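Beta-hexosaminidase Amuc_2018 (Akkermansia muciniphila, PDB 6JEB) hydrolyses terminal non-reducing N-acetylhexosamine residues from beta-linked glycosides, releasing GlcNAc from N-glycans and chitobiose and GalNAc from other beta-linked substrates. Local coordinates at residues A[65-73]-A[444-452]; A[193-201]-A[210-218]. All coordinates share one frame; numbering follows the deposited sequence. Where two conformers were deposited one is given.

Contact 1: residues A[65-73]-A[444-452]; sequences LRQLRDQLA and HRQFILKRF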
loop_
_atom_site.group_PDB
_atom_site.type_symbol
_atom_site.label_atom_id
_atom_site.label_comp_id
_atom_site.label_asym_id
_atom_site.label_seq_id
_atom_site.Cartn_x
_atom_site.Cartn_y
_atom_site.Cartn_z
ATOM N N LEU A 65 -17.659 11.125 -11.269
ATOM C CA LEU A 65 -18.071 11.706 -12.544
ATOM C C LEU A 65 -17.294 11.092 -13.705
ATOM O O LEU A 65 -17.855 10.852 -14.782
ATOM C CB LEU A 65 -17.887 13.222 -12.500
ATOM C CG LEU A 65 -18.411 14.045 -13.674
ATOM C CD1 LEU A 65 -19.894 13.791 -13.863
ATOM C CD2 LEU A 65 -18.131 15.529 -13.439
ATOM N N ARG A 66 -16.003 10.824 -13.497
ATOM C CA ARG A 66 -15.187 10.191 -14.528
ATOM C C ARG A 66 -15.735 8.811 -14.880
ATOM O O ARG A 66 -15.839 8.452 -16.060
ATOM C CB ARG A 66 -13.745 10.114 -14.013
ATOM C CG ARG A 66 -12.715 9.540 -14.953
ATOM C CD ARG A 66 -11.288 9.861 -14.457
ATOM N NE ARG A 66 -11.082 9.444 -13.071
ATOM C CZ ARG A 66 -10.185 9.971 -12.240
ATOM N NH1 ARG A 66 -9.380 10.956 -12.637
ATOM N NH2 ARG A 66 -10.084 9.504 -11.007
ATOM N N GLN A 67 -16.088 8.017 -13.859
ATOM C CA GLN A 67 -16.638 6.690 -14.124
ATOM C C GLN A 67 -17.990 6.787 -14.819
ATOM O O GLN A 67 -18.289 5.989 -15.718
ATOM C CB GLN A 67 -16.738 5.873 -12.834
ATOM C CG GLN A 67 -15.377 5.522 -12.256
ATOM C CD GLN A 67 -15.432 4.355 -11.287
ATOM O OE1 GLN A 67 -16.506 3.827 -10.990
ATOM N NE2 GLN A 67 -14.269 3.935 -10.796
ATOM N N LEU A 68 -18.819 7.758 -14.422
ATOM C CA LEU A 68 -20.105 7.943 -15.090
ATOM C C LEU A 68 -19.914 8.368 -16.540
ATOM O O LEU A 68 -20.684 7.955 -17.416
ATOM C CB LEU A 68 -20.955 8.964 -14.336
ATOM C CG LEU A 68 -21.494 8.500 -12.986
ATOM C CD1 LEU A 68 -22.218 9.653 -12.325
ATOM C CD2 LEU A 68 -22.416 7.295 -13.155
ATOM N N ARG A 69 -18.897 9.193 -16.812
ATOM C CA ARG A 69 -18.609 9.562 -18.195
ATOM C C ARG A 69 -18.160 8.354 -19.006
ATOM O O ARG A 69 -18.535 8.214 -20.180
ATOM C CB ARG A 69 -17.575 10.685 -18.242
ATOM C CG ARG A 69 -18.148 11.999 -17.771
ATOM C CD ARG A 69 -17.133 13.108 -17.661
ATOM N NE ARG A 69 -17.835 14.368 -17.427
ATOM C CZ ARG A 69 -17.290 15.460 -16.909
ATOM N NH1 ARG A 69 -16.011 15.468 -16.547
ATOM N NH2 ARG A 69 -18.036 16.544 -16.749
ATOM N N ASP A 70 -17.355 7.476 -18.403
ATOM C CA ASP A 70 -16.970 6.250 -19.093
ATOM C C ASP A 70 -18.185 5.367 -19.356
ATOM O O ASP A 70 -18.310 4.771 -20.434
ATOM C CB ASP A 70 -15.896 5.503 -18.298
ATOM C CG ASP A 70 -14.562 6.248 -18.268
ATOM O OD1 ASP A 70 -14.351 7.150 -19.110
ATOM O OD2 ASP A 70 -13.719 5.928 -17.402
ATOM N N GLN A 71 -19.103 5.284 -18.389
ATOM C CA GLN A 71 -20.331 4.529 -18.611
ATOM C C GLN A 71 -21.159 5.137 -19.740
ATOM O O GLN A 71 -21.598 4.429 -20.660
ATOM C CB GLN A 71 -21.149 4.440 -17.319
ATOM C CG GLN A 71 -22.397 3.577 -17.498
ATOM C CD GLN A 71 -23.196 3.403 -16.219
ATOM O OE1 GLN A 71 -22.718 3.706 -15.124
ATOM N NE2 GLN A 71 -24.418 2.900 -16.352
ATOM N N LEU A 72 -21.368 6.454 -19.698
ATOM C CA LEU A 72 -22.180 7.109 -20.720
ATOM C C LEU A 72 -21.571 6.936 -22.107
ATOM O O LEU A 72 -22.298 6.784 -23.098
ATOM C CB LEU A 72 -22.347 8.591 -20.377
ATOM C CG LEU A 72 -23.083 9.467 -21.394
ATOM C CD1 LEU A 72 -24.506 8.965 -21.641
ATOM C CD2 LEU A 72 -23.088 10.925 -20.932
ATOM N N ALA A 73 -20.235 6.934 -22.196
ATOM C CA ALA A 73 -19.578 6.779 -23.492
ATOM C C ALA A 73 -19.937 5.455 -24.152
ATOM O O ALA A 73 -19.966 5.366 -25.385
ATOM C CB ALA A 73 -18.063 6.909 -23.334
ATOM N N HIS A 444 -16.595 -2.493 -16.054
ATOM C CA HIS A 444 -15.310 -1.814 -15.936
ATOM C C HIS A 444 -14.256 -2.346 -16.898
ATOM O O HIS A 444 -13.269 -1.648 -17.156
ATOM C CB HIS A 444 -14.822 -1.861 -14.492
ATOM C CG HIS A 444 -15.373 -0.754 -13.656
ATOM N ND1 HIS A 444 -14.573 0.168 -13.016
ATOM C CD2 HIS A 444 -16.653 -0.387 -13.404
ATOM C CE1 HIS A 444 -15.338 1.041 -12.382
ATOM N NE2 HIS A 444 -16.604 0.732 -12.608
ATOM N N ARG A 445 -14.420 -3.552 -17.435
ATOM C CA ARG A 445 -13.457 -3.999 -18.434
ATOM C C ARG A 445 -13.373 -3.000 -19.581
ATOM O O ARG A 445 -12.277 -2.587 -19.982
ATOM C CB ARG A 445 -13.799 -5.388 -18.959
ATOM C CG ARG A 445 -12.706 -5.892 -19.878
ATOM C CD ARG A 445 -13.042 -7.182 -20.578
ATOM N NE ARG A 445 -11.969 -7.547 -21.494
ATOM C CZ ARG A 445 -12.150 -8.256 -22.603
ATOM N NH1 ARG A 445 -13.367 -8.672 -22.930
ATOM N NH2 ARG A 445 -11.118 -8.541 -23.387
ATOM N N GLN A 446 -14.528 -2.569 -20.102
ATOM C CA GLN A 446 -14.529 -1.597 -21.192
ATOM C C GLN A 446 -14.054 -0.228 -20.724
ATOM O O GLN A 446 -13.349 0.475 -21.460
ATOM C CB GLN A 446 -15.920 -1.494 -21.819
ATOM C CG GLN A 446 -16.328 -2.701 -22.647
ATOM C CD GLN A 446 -15.311 -3.060 -23.714
ATOM O OE1 GLN A 446 -14.795 -2.191 -24.417
ATOM N NE2 GLN A 446 -15.016 -4.349 -23.839
ATOM N N PHE A 447 -14.436 0.179 -19.504
ATOM C CA PHE A 447 -14.000 1.484 -19.004
ATOM C C PHE A 447 -12.481 1.561 -18.972
ATOM O O PHE A 447 -11.882 2.546 -19.428
ATOM C CB PHE A 447 -14.517 1.750 -17.584
ATOM C CG PHE A 447 -16.019 1.742 -17.424
ATOM C CD1 PHE A 447 -16.882 1.663 -18.505
ATOM C CD2 PHE A 447 -16.558 1.832 -16.149
ATOM C CE1 PHE A 447 -18.260 1.652 -18.307
ATOM C CE2 PHE A 447 -17.930 1.828 -15.942
ATOM C CZ PHE A 447 -18.784 1.738 -17.026
ATOM N N ILE A 448 -11.839 0.531 -18.416
ATOM C CA ILE A 448 -10.390 0.551 -18.242
ATOM C C ILE A 448 -9.685 0.349 -19.585
ATOM O O ILE A 448 -8.616 0.923 -19.831
ATOM C CB ILE A 448 -9.983 -0.477 -17.165
ATOM C CG1 ILE A 448 -10.583 -0.094 -15.796
ATOM C CG2 ILE A 448 -8.464 -0.613 -17.076
ATOM C CD1 ILE A 448 -10.113 1.244 -15.248
ATOM N N LEU A 449 -10.271 -0.445 -20.481
ATOM C CA LEU A 449 -9.716 -0.559 -21.828
ATOM C C LEU A 449 -9.721 0.793 -22.530
ATOM O O LEU A 449 -8.730 1.185 -23.161
ATOM C CB LEU A 449 -10.524 -1.572 -22.639
ATOM C CG LEU A 449 -10.126 -3.037 -22.501
ATOM C CD1 LEU A 449 -11.188 -3.921 -23.137
ATOM C CD2 LEU A 449 -8.751 -3.290 -23.135
ATOM N N LYS A 450 -10.839 1.516 -22.433
ATOM C CA LYS A 450 -10.958 2.815 -23.088
ATOM C C LYS A 450 -10.001 3.828 -22.472
ATOM O O LYS A 450 -9.266 4.520 -23.188
ATOM C CB LYS A 450 -12.403 3.306 -22.967
ATOM C CG LYS A 450 -12.650 4.734 -23.452
ATOM C CD LYS A 450 -13.984 5.260 -22.924
ATOM C CE LYS A 450 -14.446 6.522 -23.644
ATOM N NZ LYS A 450 -13.543 7.690 -23.425
ATOM N N ARG A 451 -9.980 3.911 -21.142
ATOM C CA ARG A 451 -9.274 5.006 -20.490
ATOM C C ARG A 451 -7.783 4.728 -20.367
ATOM O O ARG A 451 -6.965 5.645 -20.499
ATOM C CB ARG A 451 -9.882 5.270 -19.112
ATOM C CG ARG A 451 -9.151 6.323 -18.303
ATOM C CD ARG A 451 -9.966 6.752 -17.099
ATOM N NE ARG A 451 -11.214 7.390 -17.502
ATOM C CZ ARG A 451 -11.318 8.673 -17.830
ATOM N NH1 ARG A 451 -10.246 9.458 -17.785
ATOM N NH2 ARG A 451 -12.495 9.173 -18.197
ATOM N N PHE A 452 -7.411 3.477 -20.110
ATOM C CA PHE A 452 -6.027 3.146 -19.811
ATOM C C PHE A 452 -5.392 2.200 -20.812
ATOM O O PHE A 452 -4.224 1.834 -20.632
ATOM C CB PHE A 452 -5.905 2.568 -18.393
ATOM C CG PHE A 452 -6.350 3.516 -17.320
ATOM C CD1 PHE A 452 -5.597 4.641 -17.021
ATOM C CD2 PHE A 452 -7.527 3.294 -16.617
ATOM C CE1 PHE A 452 -6.006 5.522 -16.038
ATOM C CE2 PHE A 452 -7.937 4.173 -15.630
ATOM C CZ PHE A 452 -7.172 5.285 -15.338
HETATM O O HOH W 1 -15.157 9.118 -20.794
HETATM O O HOH W 2 -12.325 7.255 -21.038
#

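Contact 2: residues A[193-201]-A[210-218]; sequences HNQALHAAY and PDMNVRTTA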
loop_
_atom_site.group_PDB
_atom_site.type_symbol
_atom_site.label_atom_id
_atom_site.label_comp_id
_atom_site.label_asym_id
_atom_site.label_seq_id
_atom_site.Cartn_x
_atom_site.Cartn_y
_atom_site.Cartn_z
ATOM N N HIS A 193 15.152 -7.462 6.874
ATOM C CA HIS A 193 14.974 -7.275 5.435
ATOM C C HIS A 193 16.037 -6.330 4.881
ATOM O O HIS A 193 15.763 -5.435 4.075
ATOM C CB HIS A 193 13.549 -6.818 5.099
ATOM C CG HIS A 193 12.569 -7.948 5.026
ATOM N ND1 HIS A 193 12.405 -8.709 3.887
ATOM C CD2 HIS A 193 11.728 -8.470 5.954
ATOM C CE1 HIS A 193 11.490 -9.637 4.108
ATOM N NE2 HIS A 193 11.063 -9.516 5.357
ATOM N N ASN A 194 17.281 -6.571 5.301
ATOM C CA ASN A 194 18.358 -5.606 5.130
ATOM C C ASN A 194 19.577 -6.196 4.428
ATOM O O ASN A 194 20.686 -5.675 4.593
ATOM C CB ASN A 194 18.760 -4.999 6.481
ATOM C CG ASN A 194 18.225 -3.591 6.668
ATOM O OD1 ASN A 194 18.083 -2.835 5.704
ATOM N ND2 ASN A 194 17.951 -3.219 7.913
ATOM N N GLN A 195 19.410 -7.256 3.632
ATOM C CA GLN A 195 20.589 -7.826 2.979
ATOM C C GLN A 195 21.236 -6.833 2.017
ATOM O O GLN A 195 22.465 -6.806 1.889
ATOM C CB GLN A 195 20.279 -9.146 2.280
ATOM C CG GLN A 195 21.549 -9.821 1.752
ATOM C CD GLN A 195 21.333 -11.265 1.375
ATOM O OE1 GLN A 195 20.494 -11.950 1.969
ATOM N NE2 GLN A 195 22.084 -11.743 0.378
ATOM N N ALA A 196 20.434 -6.005 1.336
ATOM C CA ALA A 196 21.019 -5.040 0.408
ATOM C C ALA A 196 21.842 -3.999 1.160
ATOM O O ALA A 196 22.963 -3.660 0.748
ATOM C CB ALA A 196 19.933 -4.390 -0.455
ATOM N N LEU A 197 21.317 -3.510 2.288
ATOM C CA LEU A 197 22.077 -2.583 3.118
ATOM C C LEU A 197 23.358 -3.230 3.640
ATOM O O LEU A 197 24.408 -2.577 3.705
ATOM C CB LEU A 197 21.201 -2.077 4.272
ATOM C CG LEU A 197 21.826 -1.034 5.206
ATOM C CD1 LEU A 197 22.232 0.225 4.446
ATOM C CD2 LEU A 197 20.876 -0.703 6.363
ATOM N N HIS A 198 23.299 -4.518 4.002
ATOM C CA HIS A 198 24.496 -5.216 4.475
ATOM C C HIS A 198 25.536 -5.335 3.368
ATOM O O HIS A 198 26.737 -5.189 3.622
ATOM C CB HIS A 198 24.118 -6.592 5.042
ATOM C CG HIS A 198 25.211 -7.252 5.830
ATOM N ND1 HIS A 198 24.982 -7.862 7.046
ATOM C CD2 HIS A 198 26.534 -7.409 5.575
ATOM C CE1 HIS A 198 26.118 -8.356 7.511
ATOM N NE2 HIS A 198 27.075 -8.092 6.639
ATOM N N ALA A 199 25.099 -5.613 2.139
ATOM C CA ALA A 199 26.041 -5.683 1.025
ATOM C C ALA A 199 26.811 -4.376 0.870
ATOM O O ALA A 199 28.021 -4.387 0.596
ATOM C CB ALA A 199 25.296 -6.030 -0.265
ATOM N N ALA A 200 26.134 -3.240 1.077
ATOM C CA ALA A 200 26.774 -1.935 0.928
ATOM C C ALA A 200 27.560 -1.533 2.170
ATOM O O ALA A 200 28.690 -1.040 2.061
ATOM C CB ALA A 200 25.720 -0.874 0.616
ATOM N N TYR A 201 26.965 -1.712 3.352
ATOM C CA TYR A 201 27.503 -1.195 4.612
ATOM C C TYR A 201 27.487 -2.303 5.659
ATOM O O TYR A 201 26.702 -2.269 6.619
ATOM C CB TYR A 201 26.722 0.039 5.079
ATOM C CG TYR A 201 26.933 1.221 4.160
ATOM C CD1 TYR A 201 28.139 1.912 4.163
ATOM C CD2 TYR A 201 25.946 1.627 3.259
ATOM C CE1 TYR A 201 28.368 2.972 3.308
ATOM C CE2 TYR A 201 26.165 2.694 2.396
ATOM C CZ TYR A 201 27.379 3.367 2.434
ATOM O OH TYR A 201 27.611 4.416 1.577
ATOM N N PRO A 210 31.834 -8.691 4.772
ATOM C CA PRO A 210 32.182 -7.889 3.585
ATOM C C PRO A 210 31.880 -8.577 2.265
ATOM O O PRO A 210 31.680 -7.883 1.258
ATOM C CB PRO A 210 33.687 -7.636 3.758
ATOM C CG PRO A 210 33.919 -7.756 5.225
ATOM C CD PRO A 210 32.958 -8.807 5.718
ATOM N N ASP A 211 31.830 -9.908 2.233
ATOM C CA ASP A 211 31.551 -10.634 0.999
ATOM C C ASP A 211 30.067 -10.713 0.675
ATOM O O ASP A 211 29.713 -11.251 -0.381
ATOM C CB ASP A 211 32.133 -12.048 1.071
ATOM C CG ASP A 211 33.646 -12.055 1.123
ATOM O OD1 ASP A 211 34.275 -11.171 0.499
ATOM O OD2 ASP A 211 34.207 -12.952 1.787
ATOM N N MET A 212 29.201 -10.191 1.543
ATOM C CA MET A 212 27.764 -10.270 1.319
ATOM C C MET A 212 27.388 -9.563 0.027
ATOM O O MET A 212 27.865 -8.458 -0.247
ATOM C CB MET A 212 27.041 -9.565 2.466
ATOM C CG MET A 212 25.535 -9.569 2.334
ATOM S SD MET A 212 24.855 -11.167 2.793
ATOM C CE MET A 212 25.192 -11.171 4.555
ATOM N N ASN A 213 26.525 -10.195 -0.758
ATOM C CA ASN A 213 25.975 -9.596 -1.964
ATOM C C ASN A 213 24.501 -9.295 -1.752
ATOM O O ASN A 213 23.855 -9.847 -0.859
ATOM C CB ASN A 213 26.137 -10.533 -3.165
ATOM C CG ASN A 213 27.581 -10.813 -3.479
ATOM O OD1 ASN A 213 28.413 -9.910 -3.472
ATOM N ND2 ASN A 213 27.895 -12.074 -3.739
ATOM N N VAL A 214 23.973 -8.402 -2.587
ATOM C CA VAL A 214 22.537 -8.164 -2.584
ATOM C C VAL A 214 21.829 -9.475 -2.920
ATOM O O VAL A 214 22.280 -10.249 -3.775
ATOM C CB VAL A 214 22.193 -7.035 -3.570
ATOM C CG1 VAL A 214 20.676 -6.811 -3.639
ATOM C CG2 VAL A 214 22.912 -5.743 -3.176
ATOM N N ARG A 215 20.731 -9.748 -2.223
ATOM C CA ARG A 215 20.090 -11.052 -2.331
ATOM C C ARG A 215 19.449 -11.224 -3.703
ATOM O O ARG A 215 18.864 -10.285 -4.257
ATOM C CB ARG A 215 19.034 -11.209 -1.237
ATOM C CG ARG A 215 18.729 -12.660 -0.894
ATOM C CD ARG A 215 17.684 -12.747 0.202
ATOM N NE ARG A 215 17.328 -14.122 0.535
ATOM C CZ ARG A 215 17.882 -14.828 1.518
ATOM N NH1 ARG A 215 18.850 -14.299 2.263
ATOM N NH2 ARG A 215 17.472 -16.073 1.751
ATOM N N THR A 216 19.559 -12.438 -4.254
ATOM C CA THR A 216 18.992 -12.749 -5.559
ATOM C C THR A 216 17.873 -13.768 -5.476
ATOM O O THR A 216 17.331 -14.166 -6.514
ATOM C CB THR A 216 20.076 -13.262 -6.516
ATOM O OG1 THR A 216 20.574 -14.517 -6.034
ATOM C CG2 THR A 216 21.214 -12.255 -6.631
ATOM N N THR A 217 17.519 -14.202 -4.271
ATOM C CA THR A 217 16.481 -15.190 -4.046
ATOM C C THR A 217 15.540 -14.655 -2.978
ATOM O O THR A 217 15.792 -13.618 -2.360
ATOM C CB THR A 217 17.094 -16.515 -3.580
ATOM O OG1 THR A 217 17.872 -16.288 -2.391
ATOM C CG2 THR A 217 17.988 -17.096 -4.667
ATOM N N ALA A 218 14.433 -15.363 -2.777
ATOM C CA ALA A 218 13.525 -15.045 -1.687
ATOM C C ALA A 218 14.039 -15.691 -0.404
ATOM O O ALA A 218 15.232 -15.981 -0.281
ATOM C CB ALA A 218 12.105 -15.511 -2.023
HETATM O O HOH W 3 29.568 -6.404 0.488
#

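Contact 1: residues A[65-73]-A[444-452]
Asp70 and Arg451 form the salt bridge between segments 65-73 and 444-452. The guanidinium offers its side edge, with one nitrogen for each carboxylate oxygen: Arg451 NE reaches Asp70 OD2 at 2.9 Å, almost straight and on the syn lone pair, while the more bent bond from Arg451 NH2 to Asp70 OD1 leaves the carboxylate plane by 25°. Asp70 OD2 is also bonded to Tyr118 OH. The Arg451 chain runs extended to CD, then bends at chi3 (-64°), turning NE and NH2 back to the acid. With an alanine in place of Arg451, the buried Asp70 carboxylate would probably lose its charged mate, and Arg66 the flat group against which its chain lies.

Lys450 joins the acid indirectly. One water donates to Asp70 OD1 and accepts from Lys450 NZ at 2.7 Å, and a second follows the same path with a weak bond to the lysine.

The segment axes cross steeply, at 100° and 9.6 Å apart. Helix 55-73 belongs to the family's non-catalytic domain 2, where Leu68 faces strands 39-44 and 79-86, and the contact joins it to helix 434-452 near the C-terminus, with Tyr118 of helix 106-118 touching both partners.

Apolar contact centres on Phe447. Asp70 CB sits over one ring face in a CH-pi contact, 4.2 Å from the Phe447 centroid, and Gln71 CB approaches Phe447 CZ at 3.6 Å. Farther out, Ala73 CB meets Lys450 CE.

In one of its two conformers, Arg66 CG lies above the centre of the Arg451 guanidinium, 3.3 Å from Arg451 CZ.

The Gln67 amide is turned steeply against the His444 imidazole, with OE1 at the ring edge, 3.3 Å from His444 CE1; Gln67 OE1 accepts from Ile7 N, and the imidazole bonds to Tyr119 OH and Ser5 O.

Contact 2: residues A[193-201]-A[210-218]
Gln195 leaves helix 195-200 with CG opposite its own backbone N (chi1 -173°) and an extended chain, which carries its amide across to the backbone of 213-215, whereas Met212, in one of its two conformers, folds at chi2 and chi3 (78° and 68°) so that its methyl turns back over His198. Both ends of the Gln195 amide are used. Gln195 NE2 donates to Asn213 O at 2.9 Å in a nearly straight bond that lies in the amide plane, and Gln195 OE1 accepts from Arg215 NH1, also at 2.9 Å, in its own carbonyl plane. Amide and guanidinium stand almost perpendicular, and the aliphatic part of Arg215 runs close by, its CB 3.5 Å from Gln195 CD.

The far edge of the same guanidinium closes a turn within its own segment: Arg215 NE and NH2 both donate to Ala218 O, so bonds at two edges fix the rotation of the group.

The short helix 195-200 follows strand 183-187 of the TIM barrel, and the loop 210-218 runs past it before helix 230-246. Just ahead of the helix lies His193, a charge-relay residue bonded to Asp130 and Glu258. Arg215 bonds through its backbone to Asn131, whose side chain receives Gln195 N, and this ties the loop to the stretch beside Asp130.

In that conformer Met212 CE stands over the centre of the His198 ring in a CH-pi contact, 4.0 Å from the centroid and practically on the ring normal. His198 also stacks with Phe205, and its NE2 pairs with Lys209 N. Smaller groups fill the middle: Ala199 CB lies 3.5 Å from Met212 O and 3.8 Å from Val214 CG2, while Ala196 CB meets Val214 CG1 at 4.1 Å.

Overall arrangement
The two contacts lie on opposite sides of the chain's centre, 44 Å apart between centres and about 30 Å between nearest atoms, and share no helix or strand. Along the chain, the first half of contact 1 comes early, on helix 55-73 of domain 2; both halves of contact 2 follow within the catalytic TIM barrel, after strand 183-187; and helix 434-452 supplies the last segment after the barrel strands are complete. Contact 1 is thus a long-range closure joining domain 2 to the C-terminal part of the chain, away from the annotated sites, whereas contact 2 is local and includes His193 of the charge relay, with the zinc ion about 11 Å from the His198 side chain.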